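Local coordinates for GDP-mannose-dependent alpha-(1-6)-phosphatidylinositol monomannoside mannosyltransferase (Corynebacterium glutamicum, PDB 3OKP), which belongs to the GT-B glycosyltransferases, in which two Rossmann-like domains face each other across a cleft, here holding guanosine-5'-diphosphate-alpha-D-mannose, at residues Val141-Ile147 with His162-Leu168; Tyr24-Phe28 with His167-Gly171; Gln222-Arg227 with Leu338-Asp343. All blocks are in the same frame, centred on the assembly; numbering follows the deposited sequence.

Contact 1: Val141-Ile147 with His162-Leu168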
ATOM      1  N   VAL A 141      22.558  -3.955   8.457  1.00 16.48           N
ATOM      2  CA  VAL A 141      21.178  -4.229   8.859  1.00 15.83           C
ATOM      3  C   VAL A 141      20.963  -5.731   9.068  1.00 15.77           C
ATOM      4  O   VAL A 141      21.386  -6.549   8.250  1.00 16.12           O
ATOM      5  CB  VAL A 141      20.172  -3.659   7.822  1.00 15.50           C
ATOM      6  CG1 VAL A 141      18.790  -4.247   8.007  1.00 15.83           C
ATOM      7  CG2 VAL A 141      20.110  -2.139   7.915  1.00 15.17           C
ATOM      8  N   ASP A 142      20.304  -6.082  10.170  1.00 15.13           N
ATOM      9  CA  ASP A 142      20.051  -7.481  10.508  1.00 14.99           C
ATOM     10  C   ASP A 142      18.807  -8.022   9.811  1.00 14.47           C
ATOM     11  O   ASP A 142      18.783  -9.176   9.376  1.00 14.79           O
ATOM     12  CB  ASP A 142      19.930  -7.646  12.026  1.00 15.12           C
ATOM     13  CG  ASP A 142      21.151  -7.130  12.764  1.00 15.31           C
ATOM     14  OD1 ASP A 142      22.265  -7.625  12.493  1.00 16.32           O
ATOM     15  OD2 ASP A 142      20.999  -6.225  13.611  1.00 14.68           O
ATOM     16  N   VAL A 143      17.777  -7.184   9.715  1.00 13.45           N
ATOM     17  CA  VAL A 143      16.519  -7.564   9.080  1.00 13.02           C
ATOM     18  C   VAL A 143      16.102  -6.506   8.064  1.00 12.37           C
ATOM     19  O   VAL A 143      15.891  -5.346   8.415  1.00 11.86           O
ATOM     20  CB  VAL A 143      15.376  -7.762  10.114  1.00 12.83           C
ATOM     21  CG1 VAL A 143      14.084  -8.182   9.414  1.00 12.92           C
ATOM     22  CG2 VAL A 143      15.761  -8.794  11.174  1.00 13.45           C
ATOM     23  N   LEU A 144      15.999  -6.910   6.802  1.00 12.34           N
ATOM     24  CA  LEU A 144      15.476  -6.026   5.771  1.00 11.92           C
ATOM     25  C   LEU A 144      14.081  -6.479   5.364  1.00 11.64           C
ATOM     26  O   LEU A 144      13.896  -7.610   4.904  1.00 11.98           O
ATOM     27  CB  LEU A 144      16.404  -5.979   4.554  1.00 12.36           C
ATOM     28  CG  LEU A 144      16.078  -4.854   3.564  1.00 13.05           C
ATOM     29  CD1 LEU A 144      16.790  -3.557   3.952  1.00 12.71           C
ATOM     30  CD2 LEU A 144      16.436  -5.261   2.150  1.00 14.39           C
ATOM     31  N   THR A 145      13.098  -5.601   5.546  1.00 10.89           N
ATOM     32  CA  THR A 145      11.726  -5.932   5.165  1.00 10.52           C
ATOM     33  C   THR A 145      11.387  -5.433   3.758  1.00 10.45           C
ATOM     34  O   THR A 145      11.947  -4.440   3.290  1.00 10.19           O
ATOM     35  CB  THR A 145      10.668  -5.465   6.204  1.00 10.24           C
ATOM     36  OG1 THR A 145      10.347  -4.083   6.005  1.00  9.92           O
ATOM     37  CG2 THR A 145      11.152  -5.697   7.641  1.00  9.73           C
ATOM     38  N   TYR A 146      10.480  -6.148   3.094  1.00 10.36           N
ATOM     39  CA  TYR A 146      10.074  -5.844   1.727  1.00 10.60           C
ATOM     40  C   TYR A 146       8.560  -6.007   1.589  1.00 10.62           C
ATOM     41  O   TYR A 146       7.946  -6.770   2.334  1.00 10.68           O
ATOM     42  CB  TYR A 146      10.818  -6.749   0.732  1.00 10.81           C
ATOM     43  CG  TYR A 146      10.562  -8.235   0.921  1.00 11.15           C
ATOM     44  CD1 TYR A 146       9.508  -8.869   0.263  1.00 11.63           C
ATOM     45  CD2 TYR A 146      11.376  -9.007   1.752  1.00 11.23           C
ATOM     46  CE1 TYR A 146       9.265 -10.232   0.429  1.00 12.03           C
ATOM     47  CE2 TYR A 146      11.141 -10.375   1.925  1.00 11.30           C
ATOM     48  CZ  TYR A 146      10.083 -10.976   1.259  1.00 12.07           C
ATOM     49  OH  TYR A 146       9.840 -12.323   1.418  1.00 12.80           O
ATOM     50  N   ILE A 147       7.970  -5.299   0.630  1.00 10.94           N
ATOM     51  CA  ILE A 147       6.510  -5.287   0.455  1.00 11.25           C
ATOM     52  C   ILE A 147       5.965  -6.404  -0.456  1.00 11.49           C
ATOM     53  O   ILE A 147       4.828  -6.846  -0.284  1.00 11.58           O
ATOM     54  CB  ILE A 147       5.982  -3.890  -0.002  1.00 11.19           C
ATOM     55  CG1 ILE A 147       6.455  -3.551  -1.423  1.00 11.88           C
ATOM     56  CG2 ILE A 147       6.387  -2.805   1.008  1.00 10.95           C
ATOM     57  CD1 ILE A 147       5.729  -2.372  -2.066  1.00 12.29           C
ATOM     58  N   HIS A 162      23.965 -10.507   3.843  1.00 21.01           N
ATOM     59  CA  HIS A 162      24.084 -10.294   5.295  1.00 20.77           C
ATOM     60  C   HIS A 162      22.740 -10.240   6.045  1.00 20.12           C
ATOM     61  O   HIS A 162      22.591 -10.913   7.070  1.00 20.43           O
ATOM     62  CB  HIS A 162      24.933  -9.060   5.631  1.00 20.53           C
ATOM     63  CG  HIS A 162      24.947  -8.723   7.091  1.00 20.81           C
ATOM     64  ND1 HIS A 162      24.062  -7.832   7.660  1.00 20.55           N
ATOM     65  CD2 HIS A 162      25.723  -9.179   8.104  1.00 21.88           C
ATOM     66  CE1 HIS A 162      24.300  -7.743   8.956  1.00 20.97           C
ATOM     67  NE2 HIS A 162      25.302  -8.550   9.252  1.00 21.49           N
ATOM     68  N   PRO A 163      21.765  -9.437   5.558  1.00 19.36           N
ATOM     69  CA  PRO A 163      20.517  -9.381   6.317  1.00 18.75           C
ATOM     70  C   PRO A 163      19.591 -10.561   6.037  1.00 18.76           C
ATOM     71  O   PRO A 163      19.719 -11.219   5.002  1.00 19.09           O
ATOM     72  CB  PRO A 163      19.870  -8.079   5.831  1.00 18.18           C
ATOM     73  CG  PRO A 163      20.393  -7.873   4.464  1.00 18.50           C
ATOM     74  CD  PRO A 163      21.725  -8.568   4.364  1.00 19.08           C
ATOM     75  N   THR A 164      18.682 -10.827   6.972  1.00 18.31           N
ATOM     76  CA  THR A 164      17.552 -11.719   6.726  1.00 18.31           C
ATOM     77  C   THR A 164      16.430 -10.897   6.096  1.00 17.38           C
ATOM     78  O   THR A 164      16.166  -9.770   6.520  1.00 16.72           O
ATOM     79  CB  THR A 164      17.037 -12.385   8.021  1.00 18.56           C
ATOM     80  OG1 THR A 164      16.630 -11.376   8.953  1.00 18.81           O
ATOM     81  CG2 THR A 164      18.117 -13.253   8.653  1.00 19.26           C
ATOM     82  N   PHE A 165      15.780 -11.459   5.084  1.00 17.15           N
ATOM     83  CA  PHE A 165      14.729 -10.747   4.359  1.00 16.60           C
ATOM     84  C   PHE A 165      13.341 -11.201   4.804  1.00 16.34           C
ATOM     85  O   PHE A 165      13.034 -12.396   4.780  1.00 16.64           O
ATOM     86  CB  PHE A 165      14.909 -10.911   2.847  1.00 16.91           C
ATOM     87  CG  PHE A 165      16.195 -10.329   2.322  1.00 17.30           C
ATOM     88  CD1 PHE A 165      16.249  -9.010   1.884  1.00 16.79           C
ATOM     89  CD2 PHE A 165      17.354 -11.100   2.266  1.00 17.90           C
ATOM     90  CE1 PHE A 165      17.437  -8.470   1.394  1.00 17.31           C
ATOM     91  CE2 PHE A 165      18.546 -10.569   1.782  1.00 18.04           C
ATOM     92  CZ  PHE A 165      18.587  -9.250   1.346  1.00 17.47           C
ATOM     93  N   GLU A 166      12.517 -10.239   5.217  1.00 15.61           N
ATOM     94  CA  GLU A 166      11.194 -10.525   5.772  1.00 15.61           C
ATOM     95  C   GLU A 166      10.087  -9.771   5.039  1.00 15.07           C
ATOM     96  O   GLU A 166      10.196  -8.568   4.802  1.00 14.59           O
ATOM     97  CB  GLU A 166      11.152 -10.181   7.267  1.00 15.67           C
ATOM     98  CG  GLU A 166      12.084 -11.008   8.148  1.00 16.79           C
ATOM     99  CD  GLU A 166      11.543 -12.395   8.471  1.00 18.86           C
ATOM    100  OE1 GLU A 166      10.351 -12.667   8.198  1.00 19.74           O
ATOM    101  OE2 GLU A 166      12.316 -13.218   9.002  1.00 19.68           O
ATOM    102  N   HIS A 167       9.022 -10.487   4.686  1.00 14.94           N
ATOM    103  CA  HIS A 167       7.877  -9.898   3.992  1.00 14.68           C
ATOM    104  C   HIS A 167       7.019  -9.079   4.961  1.00 14.12           C
ATOM    105  O   HIS A 167       6.350  -9.635   5.836  1.00 14.22           O
ATOM    106  CB  HIS A 167       7.050 -10.998   3.305  1.00 15.16           C
ATOM    107  CG  HIS A 167       5.975 -10.480   2.394  1.00 15.58           C
ATOM    108  ND1 HIS A 167       4.698 -11.000   2.383  1.00 16.25           N
ATOM    109  CD2 HIS A 167       5.988  -9.498   1.462  1.00 15.69           C
ATOM    110  CE1 HIS A 167       3.972 -10.361   1.483  1.00 16.61           C
ATOM    111  NE2 HIS A 167       4.730  -9.441   0.913  1.00 16.39           N
ATOM    112  N   LEU A 168       7.058  -7.757   4.812  1.00 13.52           N
ATOM    113  CA  LEU A 168       6.262  -6.871   5.662  1.00 13.03           C
ATOM    114  C   LEU A 168       5.548  -5.775   4.860  1.00 13.01           C
ATOM    115  O   LEU A 168       5.920  -4.596   4.934  1.00 12.99           O
ATOM    116  CB  LEU A 168       7.113  -6.276   6.796  1.00 12.72           C
ATOM    117  CG  LEU A 168       6.368  -5.732   8.025  1.00 12.48           C
ATOM    118  CD1 LEU A 168       5.724  -6.849   8.833  1.00 12.17           C
ATOM    119  CD2 LEU A 168       7.294  -4.900   8.905  1.00 12.20           C
TER
HETATM  120  O   HOH W   1      21.333 -11.273   9.455  1.00 37.10           O
HETATM  121  O   HOH W   2       8.918  -3.330   3.965  1.00  6.74           O
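D142 to Y146 and T164 to L168 run parallel and are joined by five backbone hydrogen bonds. T164 N gives to D142 O, L144 N to T164 O, E166 N to L144 O, Y146 N to E166 O and L168 N to Y146 O, the last at 2.8 Å. Side chains add polar bonds at either end. T164 OG1 lies 3.1 Å from D142 O and reaches it from the face of the carbonyl plane opposite T164 N; its place between backbone N and carbonyl carbon (chi1 59°) turns it back toward that oxygen. At the other end, H167 NE2 donates to I147 O at 2.9 Å, from well above the carbonyl plane. H162 ND1, hydrogen-bonded to G138 O, makes only a weak bond to V141 O.

Ring and apolar contacts fill the sheet face of L144, Y146, F165 and H167. H167 CA sits over the Y146 ring, 3.8 Å from its centroid, a CH-pi contact, while Y146 OH bonds Q149. L144 and F165 lie side by side, with L144 CD2 3.4 Å from F165 CE1. On the face of V143 and T145, V143 CG1 meets E166 CG at 3.7 Å and T145 CB meets L168 CB. Helix 149-159 packs on the Y146 face, completing a beta-alpha-beta crossover at the edge of the Rossmann-like sheet.

Contact 2: Tyr24-Phe28 with His167-Gly171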
ATOM      1  N   TYR A  24       1.905   3.830   6.594  1.00 11.67           N
ATOM      2  CA  TYR A  24       2.545   2.544   6.859  1.00 11.43           C
ATOM      3  C   TYR A  24       3.061   2.464   8.298  1.00 11.05           C
ATOM      4  O   TYR A  24       2.745   1.518   9.025  1.00 10.94           O
ATOM      5  CB  TYR A  24       3.681   2.338   5.849  1.00 11.54           C
ATOM      6  CG  TYR A  24       4.488   1.064   5.985  1.00 11.47           C
ATOM      7  CD1 TYR A  24       4.167  -0.072   5.240  1.00 11.55           C
ATOM      8  CD2 TYR A  24       5.603   1.008   6.822  1.00 11.63           C
ATOM      9  CE1 TYR A  24       4.927  -1.242   5.347  1.00 11.41           C
ATOM     10  CE2 TYR A  24       6.365  -0.153   6.937  1.00 11.29           C
ATOM     11  CZ  TYR A  24       6.024  -1.270   6.197  1.00 11.45           C
ATOM     12  OH  TYR A  24       6.778  -2.417   6.317  1.00 12.03           O
ATOM     13  N   LEU A  25       3.833   3.469   8.708  1.00 10.81           N
ATOM     14  CA  LEU A  25       4.436   3.483  10.043  1.00 10.55           C
ATOM     15  C   LEU A  25       3.410   3.725  11.149  1.00 10.78           C
ATOM     16  O   LEU A  25       3.401   3.007  12.148  1.00 10.65           O
ATOM     17  CB  LEU A  25       5.589   4.493  10.120  1.00 10.37           C
ATOM     18  CG  LEU A  25       6.838   4.173   9.285  1.00 10.18           C
ATOM     19  CD1 LEU A  25       7.871   5.271   9.442  1.00 10.66           C
ATOM     20  CD2 LEU A  25       7.442   2.820   9.653  1.00  9.69           C
ATOM     21  N   ARG A  26       2.537   4.715  10.958  1.00 11.05           N
ATOM     22  CA  ARG A  26       1.435   4.972  11.893  1.00 11.45           C
ATOM     23  C   ARG A  26       0.657   3.689  12.224  1.00 11.60           C
ATOM     24  O   ARG A  26       0.436   3.374  13.397  1.00 11.72           O
ATOM     25  CB  ARG A  26       0.494   6.046  11.329  1.00 12.00           C
ATOM     26  CG  ARG A  26      -0.805   6.268  12.116  1.00 12.81           C
ATOM     27  CD  ARG A  26      -1.859   6.946  11.245  1.00 14.29           C
ATOM     28  NE  ARG A  26      -2.347   6.054  10.192  1.00 14.74           N
ATOM     29  CZ  ARG A  26      -2.810   6.454   9.011  1.00 15.55           C
ATOM     30  NH1 ARG A  26      -2.853   7.746   8.702  1.00 16.49           N
ATOM     31  NH2 ARG A  26      -3.226   5.557   8.128  1.00 15.13           N
ATOM     32  N   ASP A  27       0.264   2.945  11.192  1.00 11.54           N
ATOM     33  CA  ASP A  27      -0.581   1.766  11.381  1.00 11.66           C
ATOM     34  C   ASP A  27       0.171   0.546  11.922  1.00 11.29           C
ATOM     35  O   ASP A  27      -0.387  -0.220  12.705  1.00 11.36           O
ATOM     36  CB  ASP A  27      -1.347   1.428  10.099  1.00 11.88           C
ATOM     37  CG  ASP A  27      -2.338   2.515   9.701  1.00 12.68           C
ATOM     38  OD1 ASP A  27      -2.754   3.310  10.571  1.00 12.45           O
ATOM     39  OD2 ASP A  27      -2.704   2.573   8.509  1.00 13.61           O
ATOM     40  N   PHE A  28       1.429   0.372  11.522  1.00 10.77           N
ATOM     41  CA  PHE A  28       2.258  -0.697  12.091  1.00 10.68           C
ATOM     42  C   PHE A  28       2.606  -0.462  13.562  1.00 10.64           C
ATOM     43  O   PHE A  28       2.554  -1.395  14.369  1.00 10.78           O
ATOM     44  CB  PHE A  28       3.528  -0.942  11.264  1.00 10.37           C
ATOM     45  CG  PHE A  28       3.397  -2.070  10.280  1.00 10.29           C
ATOM     46  CD1 PHE A  28       3.205  -3.377  10.724  1.00 10.34           C
ATOM     47  CD2 PHE A  28       3.472  -1.831   8.913  1.00 10.19           C
ATOM     48  CE1 PHE A  28       3.077  -4.428   9.822  1.00 10.86           C
ATOM     49  CE2 PHE A  28       3.344  -2.876   8.000  1.00 10.56           C
ATOM     50  CZ  PHE A  28       3.147  -4.178   8.455  1.00 10.69           C
ATOM     51  N   HIS A 167       9.022 -10.487   4.686  1.00 14.94           N
ATOM     52  CA  HIS A 167       7.877  -9.898   3.992  1.00 14.68           C
ATOM     53  C   HIS A 167       7.019  -9.079   4.961  1.00 14.12           C
ATOM     54  O   HIS A 167       6.350  -9.635   5.836  1.00 14.22           O
ATOM     55  CB  HIS A 167       7.050 -10.998   3.305  1.00 15.16           C
ATOM     56  CG  HIS A 167       5.975 -10.480   2.394  1.00 15.58           C
ATOM     57  ND1 HIS A 167       4.698 -11.000   2.383  1.00 16.25           N
ATOM     58  CD2 HIS A 167       5.988  -9.498   1.462  1.00 15.69           C
ATOM     59  CE1 HIS A 167       3.972 -10.361   1.483  1.00 16.61           C
ATOM     60  NE2 HIS A 167       4.730  -9.441   0.913  1.00 16.39           N
ATOM     61  N   LEU A 168       7.058  -7.757   4.812  1.00 13.52           N
ATOM     62  CA  LEU A 168       6.262  -6.871   5.662  1.00 13.03           C
ATOM     63  C   LEU A 168       5.548  -5.775   4.860  1.00 13.01           C
ATOM     64  O   LEU A 168       5.920  -4.596   4.934  1.00 12.99           O
ATOM     65  CB  LEU A 168       7.113  -6.276   6.796  1.00 12.72           C
ATOM     66  CG  LEU A 168       6.368  -5.732   8.025  1.00 12.48           C
ATOM     67  CD1 LEU A 168       5.724  -6.849   8.833  1.00 12.17           C
ATOM     68  CD2 LEU A 168       7.294  -4.900   8.905  1.00 12.20           C
ATOM     69  N   PRO A 169       4.525  -6.165   4.077  1.00 13.21           N
ATOM     70  CA  PRO A 169       3.700  -5.190   3.374  1.00 13.23           C
ATOM     71  C   PRO A 169       2.699  -4.539   4.318  1.00 13.02           C
ATOM     72  O   PRO A 169       2.502  -5.015   5.435  1.00 13.00           O
ATOM     73  CB  PRO A 169       2.953  -6.052   2.355  1.00 13.62           C
ATOM     74  CG  PRO A 169       2.825  -7.372   3.025  1.00 13.80           C
ATOM     75  CD  PRO A 169       4.100  -7.550   3.787  1.00 13.61           C
ATOM     76  N   SER A 170       2.068  -3.463   3.860  1.00 12.97           N
ATOM     77  CA  SER A 170       0.959  -2.855   4.583  1.00 12.86           C
ATOM     78  C   SER A 170      -0.163  -3.870   4.790  1.00 12.91           C
ATOM     79  O   SER A 170      -0.368  -4.770   3.967  1.00 13.03           O
ATOM     80  CB  SER A 170       0.423  -1.647   3.813  1.00 13.15           C
ATOM     81  OG  SER A 170      -0.690  -1.070   4.476  1.00 13.93           O
ATOM     82  N   GLY A 171      -0.874  -3.731   5.903  1.00 13.04           N
ATOM     83  CA  GLY A 171      -2.109  -4.469   6.109  1.00 12.60           C
ATOM     84  C   GLY A 171      -3.290  -3.664   5.602  1.00 12.33           C
ATOM     85  O   GLY A 171      -3.124  -2.559   5.083  1.00 12.10           O
TER
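L168 meets the helix residues Y24 and F28 with both its backbone and its side chain. Its carbonyl oxygen accepts a hydrogen bond of 2.7 Å from Y24 OH, which arrives slightly tilted from the carbonyl plane, with L168 O lying at the edge of the tyrosine ring. Y24 can span this gap because CG is anti to the backbone N (chi1 179°), which extends the ring from helix 20-29 to the loop. The isobutyl group of L168 comes from the opposite direction to F28: CD2 stands over one face of the phenyl ring, toward its rim, and CG is 3.6 Å from F28 CZ.

P169 O lies in the plane of the F28 ring, at its edge, 3.2 Å from CZ, while CD of the proline lies over the centre of the H167 imidazole. S170 follows, its N 3.9 Å from Y24 CE1 at the tyrosine edge. S170 OG then turns to G171 O, 2.9 Å away, in the carbonyl plane and on a lone pair.

Y24 and F28, one helical turn apart, support each other, F28 CD2 lying over the centre of the tyrosine ring; W365 meets F28 edge-to-face. Chemically, one short hydrogen bond anchors an otherwise largely apolar junction. P169 O is buried without a hydrogen-bond partner, and the slightly positive C-H edge of F28 may offer it partial electrostatic compensation.

Contact 3: Gln222-Arg227 with Leu338-Asp343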
ATOM      1  N   GLN A 222     -17.309  -3.026 -25.707  1.00  9.65           N
ATOM      2  CA  GLN A 222     -17.800  -4.411 -25.723  1.00  9.79           C
ATOM      3  C   GLN A 222     -18.653  -4.736 -24.500  1.00  9.00           C
ATOM      4  O   GLN A 222     -19.677  -5.413 -24.620  1.00  9.03           O
ATOM      5  CB  GLN A 222     -16.652  -5.412 -25.864  1.00 10.05           C
ATOM      6  CG  GLN A 222     -16.150  -5.573 -27.291  1.00 11.95           C
ATOM      7  CD  GLN A 222     -14.986  -6.537 -27.386  1.00 14.38           C
ATOM      8  OE1 GLN A 222     -13.831  -6.122 -27.502  1.00 15.77           O
ATOM      9  NE2 GLN A 222     -15.279  -7.830 -27.320  1.00 14.93           N
ATOM     10  N   VAL A 223     -18.232  -4.245 -23.332  1.00  8.21           N
ATOM     11  CA  VAL A 223     -18.996  -4.425 -22.092  1.00  7.81           C
ATOM     12  C   VAL A 223     -20.392  -3.814 -22.232  1.00  7.81           C
ATOM     13  O   VAL A 223     -21.397  -4.467 -21.941  1.00  7.73           O
ATOM     14  CB  VAL A 223     -18.258  -3.833 -20.857  1.00  7.45           C
ATOM     15  CG1 VAL A 223     -19.100  -3.982 -19.590  1.00  7.37           C
ATOM     16  CG2 VAL A 223     -16.893  -4.500 -20.665  1.00  7.15           C
ATOM     17  N   ILE A 224     -20.440  -2.567 -22.702  1.00  7.93           N
ATOM     18  CA  ILE A 224     -21.693  -1.830 -22.892  1.00  8.22           C
ATOM     19  C   ILE A 224     -22.617  -2.527 -23.890  1.00  8.45           C
ATOM     20  O   ILE A 224     -23.829  -2.579 -23.681  1.00  8.46           O
ATOM     21  CB  ILE A 224     -21.430  -0.361 -23.335  1.00  8.38           C
ATOM     22  CG1 ILE A 224     -20.677   0.395 -22.237  1.00  8.50           C
ATOM     23  CG2 ILE A 224     -22.741   0.360 -23.675  1.00  8.59           C
ATOM     24  CD1 ILE A 224     -19.926   1.611 -22.729  1.00  9.48           C
ATOM     25  N   ALA A 225     -22.048  -3.061 -24.969  1.00  8.70           N
ATOM     26  CA  ALA A 225     -22.845  -3.769 -25.973  1.00  9.15           C
ATOM     27  C   ALA A 225     -23.589  -4.954 -25.351  1.00  9.17           C
ATOM     28  O   ALA A 225     -24.772  -5.165 -25.625  1.00  9.20           O
ATOM     29  CB  ALA A 225     -21.970  -4.222 -27.140  1.00  9.44           C
ATOM     30  N   ALA A 226     -22.896  -5.697 -24.488  1.00  9.04           N
ATOM     31  CA  ALA A 226     -23.479  -6.858 -23.810  1.00  9.20           C
ATOM     32  C   ALA A 226     -24.419  -6.451 -22.672  1.00  9.09           C
ATOM     33  O   ALA A 226     -25.482  -7.050 -22.494  1.00  9.29           O
ATOM     34  CB  ALA A 226     -22.379  -7.769 -23.289  1.00  9.02           C
ATOM     35  N   ARG A 227     -24.011  -5.437 -21.909  1.00  8.70           N
ATOM     36  CA  ARG A 227     -24.770  -4.950 -20.760  1.00  8.58           C
ATOM     37  C   ARG A 227     -24.895  -3.420 -20.837  1.00  8.68           C
ATOM     38  O   ARG A 227     -24.084  -2.701 -20.250  1.00  8.49           O
ATOM     39  CB  ARG A 227     -24.092  -5.372 -19.447  1.00  8.04           C
ATOM     40  CG  ARG A 227     -23.901  -6.890 -19.256  1.00  8.27           C
ATOM     41  CD  ARG A 227     -25.231  -7.642 -19.104  1.00  8.44           C
ATOM     42  NE  ARG A 227     -26.002  -7.166 -17.955  1.00  8.84           N
ATOM     43  CZ  ARG A 227     -25.891  -7.644 -16.719  1.00  8.99           C
ATOM     44  NH1 ARG A 227     -25.037  -8.627 -16.455  1.00  8.14           N
ATOM     45  NH2 ARG A 227     -26.630  -7.131 -15.744  1.00  9.06           N
ATOM     46  N   LEU A 338     -14.825  -9.079 -17.849  1.00  8.75           N
ATOM     47  CA  LEU A 338     -15.829  -8.205 -17.236  1.00  8.15           C
ATOM     48  C   LEU A 338     -17.265  -8.682 -17.496  1.00  8.10           C
ATOM     49  O   LEU A 338     -18.056  -8.789 -16.560  1.00  7.96           O
ATOM     50  CB  LEU A 338     -15.630  -6.747 -17.671  1.00  7.85           C
ATOM     51  CG  LEU A 338     -14.442  -6.018 -17.026  1.00  7.47           C
ATOM     52  CD1 LEU A 338     -14.049  -4.769 -17.816  1.00  7.54           C
ATOM     53  CD2 LEU A 338     -14.727  -5.669 -15.561  1.00  6.75           C
ATOM     54  N   ILE A 339     -17.582  -8.983 -18.754  1.00  8.34           N
ATOM     55  CA  ILE A 339     -18.913  -9.482 -19.130  1.00  8.52           C
ATOM     56  C   ILE A 339     -19.217 -10.830 -18.460  1.00  9.08           C
ATOM     57  O   ILE A 339     -20.305 -11.020 -17.907  1.00  8.87           O
ATOM     58  CB  ILE A 339     -19.071  -9.611 -20.667  1.00  8.98           C
ATOM     59  CG1 ILE A 339     -18.940  -8.238 -21.346  1.00  8.62           C
ATOM     60  CG2 ILE A 339     -20.416 -10.263 -21.029  1.00  8.69           C
ATOM     61  CD1 ILE A 339     -18.598  -8.318 -22.836  1.00  8.76           C
ATOM     62  N   GLU A 340     -18.246 -11.743 -18.505  1.00  9.51           N
ATOM     63  CA  GLU A 340     -18.371 -13.070 -17.887  1.00 10.59           C
ATOM     64  C   GLU A 340     -18.721 -12.978 -16.395  1.00 10.41           C
ATOM     65  O   GLU A 340     -19.633 -13.663 -15.921  1.00 10.68           O
ATOM     66  CB  GLU A 340     -17.087 -13.884 -18.102  1.00 10.50           C
ATOM     67  CG  GLU A 340     -17.202 -15.373 -17.765  1.00 12.34           C
ATOM     68  CD  GLU A 340     -15.910 -16.146 -18.003  1.00 12.47           C
ATOM     69  OE1 GLU A 340     -14.819 -15.536 -18.004  1.00 14.48           O
ATOM     70  OE2 GLU A 340     -15.990 -17.377 -18.186  1.00 15.85           O
ATOM     71  N   LEU A 341     -18.010 -12.117 -15.670  1.00 10.25           N
ATOM     72  CA  LEU A 341     -18.258 -11.920 -14.241  1.00 10.31           C
ATOM     73  C   LEU A 341     -19.580 -11.216 -13.949  1.00 10.07           C
ATOM     74  O   LEU A 341     -20.309 -11.623 -13.045  1.00 10.22           O
ATOM     75  CB  LEU A 341     -17.096 -11.176 -13.576  1.00 10.12           C
ATOM     76  CG  LEU A 341     -15.839 -11.970 -13.222  1.00 11.10           C
ATOM     77  CD1 LEU A 341     -14.840 -11.059 -12.513  1.00 11.97           C
ATOM     78  CD2 LEU A 341     -16.165 -13.189 -12.357  1.00 11.99           C
ATOM     79  N   LEU A 342     -19.882 -10.162 -14.708  1.00  9.84           N
ATOM     80  CA  LEU A 342     -21.160  -9.453 -14.579  1.00  9.77           C
ATOM     81  C   LEU A 342     -22.366 -10.359 -14.852  1.00 10.12           C
ATOM     82  O   LEU A 342     -23.435 -10.167 -14.268  1.00 10.15           O
ATOM     83  CB  LEU A 342     -21.206  -8.226 -15.497  1.00  9.46           C
ATOM     84  CG  LEU A 342     -20.342  -7.007 -15.150  1.00  9.41           C
ATOM     85  CD1 LEU A 342     -20.357  -6.004 -16.300  1.00  8.57           C
ATOM     86  CD2 LEU A 342     -20.777  -6.342 -13.841  1.00  8.79           C
ATOM     87  N   ASP A 343     -22.182 -11.343 -15.733  1.00 10.42           N
ATOM     88  CA  ASP A 343     -23.246 -12.285 -16.108  1.00 11.01           C
ATOM     89  C   ASP A 343     -23.387 -13.476 -15.147  1.00 11.35           C
ATOM     90  O   ASP A 343     -24.303 -14.290 -15.300  1.00 11.79           O
ATOM     91  CB  ASP A 343     -23.035 -12.793 -17.545  1.00 11.04           C
ATOM     92  CG  ASP A 343     -23.353 -11.741 -18.607  1.00 11.13           C
ATOM     93  OD1 ASP A 343     -23.818 -10.634 -18.261  1.00  9.93           O
ATOM     94  OD2 ASP A 343     -23.138 -12.031 -19.806  1.00 11.18           O
TER
HETATM   95  O   HOH W   3     -24.518  -7.589 -13.216  1.00 26.22           O
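R227, just past the end of helix 213-226, reaches across to D343 and L342 of the segment 338-343, on helix 331-342; both helices belong to the second Rossmann-like domain of the GT-B fold. Near the contact their axes run in roughly the same direction, crossing at -34° and approaching to 10.1 Å.

Behind the arginine the interface is apolar. V223 divides its methyls between L338 and L342, with CG2 4.0 Å from L338 CB and CG1 turned to L342 CD1. I339 lies against the helix backbone: its CD1 is 3.6 Å from Q222 O and also touches A226 CB. L338 and L342 in turn rest on I275 of strand 275-278, so the same leucines face both helix 213-226 and the sheet.

The side chain of R227 starts with CB pointing toward helix 331-342. CG then comes to 3.9 Å from D343 OD1, and bends at chi2 (-67°) and chi3 (-60°) fold the chain so that CD passes the same oxygen at 3.4 Å. NE and CZ continue past it, the arginine and aspartate sliding by each other in opposite directions. NH1 closes the salt bridge, 3.0 Å from D343 OD1, and meets that oxygen nearly head-on to its C-O bond. The same nitrogen makes a weak hydrogen bond to L342 O, which lies in the guanidinium plane and also receives R348 NH2. At the far tip, NH2 makes a weak bond to a water that itself donates to L342 O at 3.0 Å.

From the N terminus, helix 20-29 supplies Y24-F28, which meet their partner only after the last strand of the first sheet. Contact 1 closes a short loop around helix 149-159; it nests in the much longer loop of contact 2, which ends on the same stretch through H167 and L168. The two also touch directly, I147 O lying 3.3 Å from P169 CB. Contact 3 opens afterwards, in series, and ties two helices of the other domain, its centre about 43 Å from that of contact 1. Helix 365-377, late in the chain, returns to pack on both contact 1 and contact 2.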